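DUF2235 domain-containing protein (Pseudomonas aeruginosa, PDB 4O5P) probably hydrolyses phospholipids of target-cell membranes as a phospholipase effector delivered by the type VI secretion system. Local coordinates at residues 474-485 and 626-637. Residues are numbered along the deposited sequence; the frame is centred on the assembly and turned at random.
Sequences RRETALITAWRI and IHRDGSARYHQL
Ala478 and Ala482 on helix 474-485 meet Gly630 on helix 626-637 where the two helices cross at -63°, their axes 7.4 Å apart. Small residues permit this closeness: Gly630 CA lies 3.5 Å from Ala478 O in a CA-H...O contact, and Thr481 CG2 rests against the same CA. One turn on, Ala482 CB is a knob in the hole formed by Gly630, Arg633, Tyr634 and Leu637, 3.3 Å from Gly630 O. Beyond it Ile485 lays CG2 off-centre over the Tyr634 ring in a CH-pi contact, while its CD1 reaches back to the Gly630 carbonyl.

At the other end Arg474, fully extended with CG anti to the backbone N, presents the side of its guanidinium to Asp629 in a salt bridge of two hydrogen bonds. Arg474 NE donates to Asp629 OD2 (2.8 Å) and Arg474 NH2 to Asp629 OD1 (3.1 Å), both from the syn side. The carboxylate plane is turned 31° from that of the guanidinium. A water donating to Arg474 O and Asp629 OD2 ties this carboxylate to the backbone as well.

Arg633 is itself a knob, among Arg475, Ala478, Leu479 and Ala482. Its chain bends at chi2 (85°), folding the guanidinium over Leu479, whose CD1 sits above the centre of one face. Arg633 NH1 lies over the rim of one face of the Arg475 guanidinium, 3.2 Å from Arg475 NH2, two donors with no hydrogen bond between them. A second water links Arg633 NH1 to Arg475 O, and Gln463 OE1 accepts from both arginines.

In this close alanine-glycine crossing of two helices of the Tle1-like C-terminal region, the shared Gln463 oxygen, the bridging water and Glu476, whose OE2 is 5.7 Å from Arg633 NH1, probably make the approach of the two like-charged guanidinium groups tolerable.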
loop_
_atom_site.group_PDB
_atom_site.type_symbol
_atom_site.label_atom_id
_atom_site.label_comp_id
_atom_site.label_asym_id
_atom_site.label_seq_id
_atom_site.Cartn_x
_atom_site.Cartn_y
_atom_site.Cartn_z
ATOM N N ARG A 474 -11.713 -9.502 -14.527
ATOM C CA ARG A 474 -12.061 -9.444 -15.946
ATOM C C ARG A 474 -13.420 -8.759 -16.118
ATOM O O ARG A 474 -13.561 -7.786 -16.885
ATOM C CB ARG A 474 -12.107 -10.861 -16.562
ATOM C CG ARG A 474 -12.701 -10.887 -17.974
ATOM C CD ARG A 474 -12.860 -12.278 -18.603
ATOM N NE ARG A 474 -13.329 -12.124 -19.991
ATOM C CZ ARG A 474 -13.719 -13.117 -20.791
ATOM N NH1 ARG A 474 -13.722 -14.382 -20.374
ATOM N NH2 ARG A 474 -14.120 -12.839 -22.022
ATOM N N ARG A 475 -14.411 -9.241 -15.374
ATOM C CA ARG A 475 -15.773 -8.738 -15.543
ATOM C C ARG A 475 -15.979 -7.301 -15.029
ATOM O O ARG A 475 -16.643 -6.497 -15.681
ATOM C CB ARG A 475 -16.793 -9.725 -14.931
ATOM C CG ARG A 475 -18.256 -9.379 -15.265
ATOM C CD ARG A 475 -19.242 -10.460 -14.797
ATOM N NE ARG A 475 -20.609 -10.150 -15.214
ATOM C CZ ARG A 475 -21.448 -9.386 -14.514
ATOM N NH1 ARG A 475 -21.053 -8.856 -13.366
ATOM N NH2 ARG A 475 -22.681 -9.141 -14.954
ATOM N N GLU A 476 -15.375 -6.960 -13.889
ATOM C CA GLU A 476 -15.488 -5.605 -13.348
ATOM C C GLU A 476 -14.727 -4.587 -14.195
ATOM O O GLU A 476 -15.148 -3.422 -14.323
ATOM C CB GLU A 476 -15.029 -5.573 -11.878
ATOM C CG GLU A 476 -16.026 -6.280 -10.969
ATOM C CD GLU A 476 -17.393 -5.617 -11.027
ATOM O OE1 GLU A 476 -17.443 -4.356 -11.124
ATOM O OE2 GLU A 476 -18.415 -6.350 -10.952
ATOM N N THR A 477 -13.639 -5.042 -14.815
ATOM C CA THR A 477 -12.870 -4.166 -15.707
ATOM C C THR A 477 -13.770 -3.880 -16.876
ATOM O O THR A 477 -13.854 -2.735 -17.323
ATOM C CB THR A 477 -11.580 -4.800 -16.206
ATOM O OG1 THR A 477 -10.734 -5.100 -15.083
ATOM C CG2 THR A 477 -10.819 -3.801 -17.119
ATOM N N ALA A 478 -14.458 -4.926 -17.343
ATOM C CA ALA A 478 -15.415 -4.778 -18.445
ATOM C C ALA A 478 -16.538 -3.801 -18.100
ATOM O O ALA A 478 -16.962 -3.022 -18.953
ATOM C CB ALA A 478 -15.986 -6.130 -18.847
ATOM N N LEU A 479 -17.033 -3.858 -16.868
ATOM C CA LEU A 479 -18.120 -2.961 -16.442
ATOM C C LEU A 479 -17.702 -1.489 -16.431
ATOM O O LEU A 479 -18.390 -0.616 -16.999
ATOM C CB LEU A 479 -18.671 -3.391 -15.075
ATOM C CG LEU A 479 -19.717 -2.514 -14.384
ATOM C CD1 LEU A 479 -20.915 -2.251 -15.303
ATOM C CD2 LEU A 479 -20.166 -3.189 -13.071
ATOM N N ILE A 480 -16.567 -1.195 -15.813
ATOM C CA ILE A 480 -16.144 0.203 -15.792
ATOM C C ILE A 480 -15.729 0.682 -17.201
ATOM O O ILE A 480 -15.929 1.846 -17.552
ATOM C CB ILE A 480 -15.073 0.472 -14.712
ATOM C CG1 ILE A 480 -14.923 1.976 -14.480
ATOM C CG2 ILE A 480 -13.760 -0.161 -15.091
ATOM C CD1 ILE A 480 -14.037 2.357 -13.274
ATOM N N THR A 481 -15.193 -0.228 -18.014
ATOM C CA THR A 481 -14.937 0.094 -19.422
ATOM C C THR A 481 -16.247 0.492 -20.110
ATOM O O THR A 481 -16.313 1.523 -20.790
ATOM C CB THR A 481 -14.325 -1.104 -20.179
ATOM O OG1 THR A 481 -13.021 -1.397 -19.651
ATOM C CG2 THR A 481 -14.198 -0.784 -21.684
ATOM N N ALA A 482 -17.283 -0.334 -19.935
ATOM C CA ALA A 482 -18.608 -0.038 -20.487
ATOM C C ALA A 482 -19.093 1.346 -20.070
ATOM O O ALA A 482 -19.604 2.093 -20.897
ATOM C CB ALA A 482 -19.625 -1.108 -20.076
ATOM N N TRP A 483 -18.922 1.694 -18.794
ATOM C CA TRP A 483 -19.293 3.033 -18.324
ATOM C C TRP A 483 -18.477 4.147 -18.986
ATOM O O TRP A 483 -19.018 5.207 -19.315
ATOM C CB TRP A 483 -19.135 3.120 -16.808
ATOM C CG TRP A 483 -19.401 4.482 -16.216
ATOM C CD1 TRP A 483 -20.598 4.958 -15.755
ATOM C CD2 TRP A 483 -18.438 5.517 -15.970
ATOM N NE1 TRP A 483 -20.434 6.234 -15.238
ATOM C CE2 TRP A 483 -19.122 6.601 -15.370
ATOM C CE3 TRP A 483 -17.064 5.642 -16.221
ATOM C CZ2 TRP A 483 -18.481 7.787 -15.014
ATOM C CZ3 TRP A 483 -16.427 6.815 -15.856
ATOM C CH2 TRP A 483 -17.135 7.870 -15.255
ATOM N N ARG A 484 -17.179 3.908 -19.174
ATOM C CA ARG A 484 -16.318 4.877 -19.861
ATOM C C ARG A 484 -16.687 5.050 -21.331
ATOM O O ARG A 484 -16.519 6.136 -21.869
ATOM C CB ARG A 484 -14.831 4.498 -19.764
ATOM C CG ARG A 484 -14.240 4.606 -18.378
ATOM C CD ARG A 484 -12.871 3.904 -18.302
ATOM N NE ARG A 484 -12.442 3.884 -16.906
ATOM C CZ ARG A 484 -11.712 2.919 -16.371
ATOM N NH1 ARG A 484 -11.299 1.904 -17.118
ATOM N NH2 ARG A 484 -11.393 2.983 -15.095
ATOM N N ILE A 485 -17.169 3.998 -21.992
ATOM C CA ILE A 485 -17.522 4.145 -23.412
ATOM C C ILE A 485 -18.567 5.273 -23.577
ATOM O O ILE A 485 -18.535 6.043 -24.548
ATOM C CB ILE A 485 -18.031 2.824 -24.039
ATOM C CG1 ILE A 485 -16.898 1.797 -24.129
ATOM C CG2 ILE A 485 -18.605 3.064 -25.440
ATOM C CD1 ILE A 485 -17.402 0.376 -24.393
ATOM N N ILE A 626 -10.794 -6.729 -23.195
ATOM C CA ILE A 626 -11.396 -5.590 -22.518
ATOM C C ILE A 626 -12.296 -4.810 -23.487
ATOM O O ILE A 626 -13.411 -4.435 -23.143
ATOM C CB ILE A 626 -10.326 -4.675 -21.899
ATOM C CG1 ILE A 626 -9.690 -5.365 -20.685
ATOM C CG2 ILE A 626 -10.932 -3.340 -21.426
ATOM C CD1 ILE A 626 -8.419 -4.684 -20.177
ATOM N N HIS A 627 -11.806 -4.588 -24.697
ATOM C CA HIS A 627 -12.578 -3.871 -25.700
ATOM C C HIS A 627 -13.891 -4.596 -25.999
ATOM O O HIS A 627 -14.963 -3.990 -25.960
ATOM C CB HIS A 627 -11.745 -3.708 -26.964
ATOM C CG HIS A 627 -12.171 -2.569 -27.827
ATOM N ND1 HIS A 627 -13.272 -2.636 -28.653
ATOM C CD2 HIS A 627 -11.626 -1.343 -28.018
ATOM C CE1 HIS A 627 -13.390 -1.496 -29.313
ATOM N NE2 HIS A 627 -12.404 -0.696 -28.949
ATOM N N ARG A 628 -13.806 -5.898 -26.260
ATOM C CA ARG A 628 -15.003 -6.714 -26.537
ATOM C C ARG A 628 -16.016 -6.851 -25.386
ATOM O O ARG A 628 -17.216 -6.565 -25.581
ATOM C CB ARG A 628 -14.591 -8.105 -27.035
ATOM C CG ARG A 628 -13.714 -8.057 -28.270
ATOM C CD ARG A 628 -13.556 -9.438 -28.887
ATOM N NE ARG A 628 -12.179 -9.725 -29.282
ATOM C CZ ARG A 628 -11.581 -9.195 -30.344
ATOM N NH1 ARG A 628 -12.232 -8.333 -31.115
ATOM N NH2 ARG A 628 -10.327 -9.519 -30.639
ATOM N N ASP A 629 -15.554 -7.331 -24.224
ATOM C CA ASP A 629 -16.391 -7.424 -23.013
ATOM C C ASP A 629 -17.010 -6.061 -22.695
ATOM O O ASP A 629 -18.218 -5.949 -22.454
ATOM C CB ASP A 629 -15.595 -7.846 -21.754
ATOM C CG ASP A 629 -14.970 -9.247 -21.833
ATOM O OD1 ASP A 629 -15.216 -10.024 -22.785
ATOM O OD2 ASP A 629 -14.197 -9.567 -20.895
ATOM N N GLY A 630 -16.162 -5.036 -22.642
ATOM C CA GLY A 630 -16.611 -3.673 -22.424
ATOM C C GLY A 630 -17.734 -3.205 -23.345
ATOM O O GLY A 630 -18.765 -2.694 -22.884
ATOM N N SER A 631 -17.548 -3.373 -24.647
ATOM C CA SER A 631 -18.574 -2.970 -25.608
ATOM C C SER A 631 -19.898 -3.741 -25.397
ATOM O O SER A 631 -21.024 -3.143 -25.360
ATOM C CB SER A 631 -18.038 -3.186 -27.023
ATOM O OG SER A 631 -16.865 -2.416 -27.227
ATOM N N ALA A 632 -19.791 -5.040 -25.251
ATOM C CA ALA A 632 -20.952 -5.883 -24.985
ATOM C C ALA A 632 -21.721 -5.435 -23.750
ATOM O O ALA A 632 -22.888 -5.209 -23.826
ATOM C CB ALA A 632 -20.582 -7.366 -24.924
ATOM N N ARG A 633 -21.011 -5.213 -22.654
ATOM C CA ARG A 633 -21.612 -4.646 -21.453
ATOM C C ARG A 633 -22.201 -3.261 -21.624
ATOM O O ARG A 633 -23.220 -2.997 -21.119
ATOM C CB ARG A 633 -20.706 -4.698 -20.241
ATOM C CG ARG A 633 -21.392 -4.248 -18.981
ATOM C CD ARG A 633 -22.147 -5.388 -18.344
ATOM N NE ARG A 633 -22.897 -5.051 -17.164
ATOM C CZ ARG A 633 -22.632 -5.430 -15.921
ATOM N NH1 ARG A 633 -21.596 -6.173 -15.622
ATOM N NH2 ARG A 633 -23.447 -5.046 -14.967
ATOM N N TYR A 634 -21.554 -2.407 -22.379
ATOM C CA TYR A 634 -22.112 -1.138 -22.747
ATOM C C TYR A 634 -23.532 -1.269 -23.214
ATOM O O TYR A 634 -24.322 -0.492 -22.833
ATOM C CB TYR A 634 -21.334 -0.436 -23.852
ATOM C CG TYR A 634 -22.015 0.792 -24.443
ATOM C CD1 TYR A 634 -21.895 2.019 -23.867
ATOM C CD2 TYR A 634 -22.796 0.682 -25.549
ATOM C CE1 TYR A 634 -22.465 3.126 -24.418
ATOM C CE2 TYR A 634 -23.397 1.772 -26.098
ATOM C CZ TYR A 634 -23.243 3.000 -25.524
ATOM O OH TYR A 634 -23.834 4.030 -26.093
ATOM N N HIS A 635 -23.764 -2.195 -24.123
ATOM C CA HIS A 635 -25.130 -2.358 -24.660
ATOM C C HIS A 635 -26.207 -2.832 -23.672
ATOM O O HIS A 635 -27.402 -2.786 -23.985
ATOM C CB HIS A 635 -25.127 -3.223 -25.918
ATOM C CG HIS A 635 -24.356 -2.610 -27.043
ATOM N ND1 HIS A 635 -24.731 -1.424 -27.637
ATOM C CD2 HIS A 635 -23.219 -3.001 -27.665
ATOM C CE1 HIS A 635 -23.863 -1.117 -28.585
ATOM N NE2 HIS A 635 -22.927 -2.049 -28.610
ATOM N N GLN A 636 -25.801 -3.272 -22.486
ATOM C CA GLN A 636 -26.767 -3.609 -21.455
ATOM C C GLN A 636 -26.822 -2.514 -20.408
ATOM O O GLN A 636 -27.751 -2.454 -19.605
ATOM C CB GLN A 636 -26.428 -4.959 -20.831
ATOM C CG GLN A 636 -27.217 -6.090 -21.494
ATOM C CD GLN A 636 -26.411 -7.351 -21.667
ATOM O OE1 GLN A 636 -25.373 -7.531 -21.022
ATOM N NE2 GLN A 636 -26.886 -8.243 -22.539
ATOM N N LEU A 637 -25.826 -1.634 -20.437
ATOM C CA LEU A 637 -25.745 -0.525 -19.497
ATOM C C LEU A 637 -26.593 0.667 -19.968
ATOM O O LEU A 637 -27.332 1.280 -19.181
ATOM C CB LEU A 637 -24.279 -0.097 -19.342
ATOM C CG LEU A 637 -23.867 0.440 -17.968
ATOM C CD1 LEU A 637 -24.447 -0.428 -16.865
ATOM C CD2 LEU A 637 -22.360 0.497 -17.820
HETATM O O HOH W 1 -12.661 -7.681 -19.477
HETATM O O HOH W 2 -19.241 -6.615 -17.529
#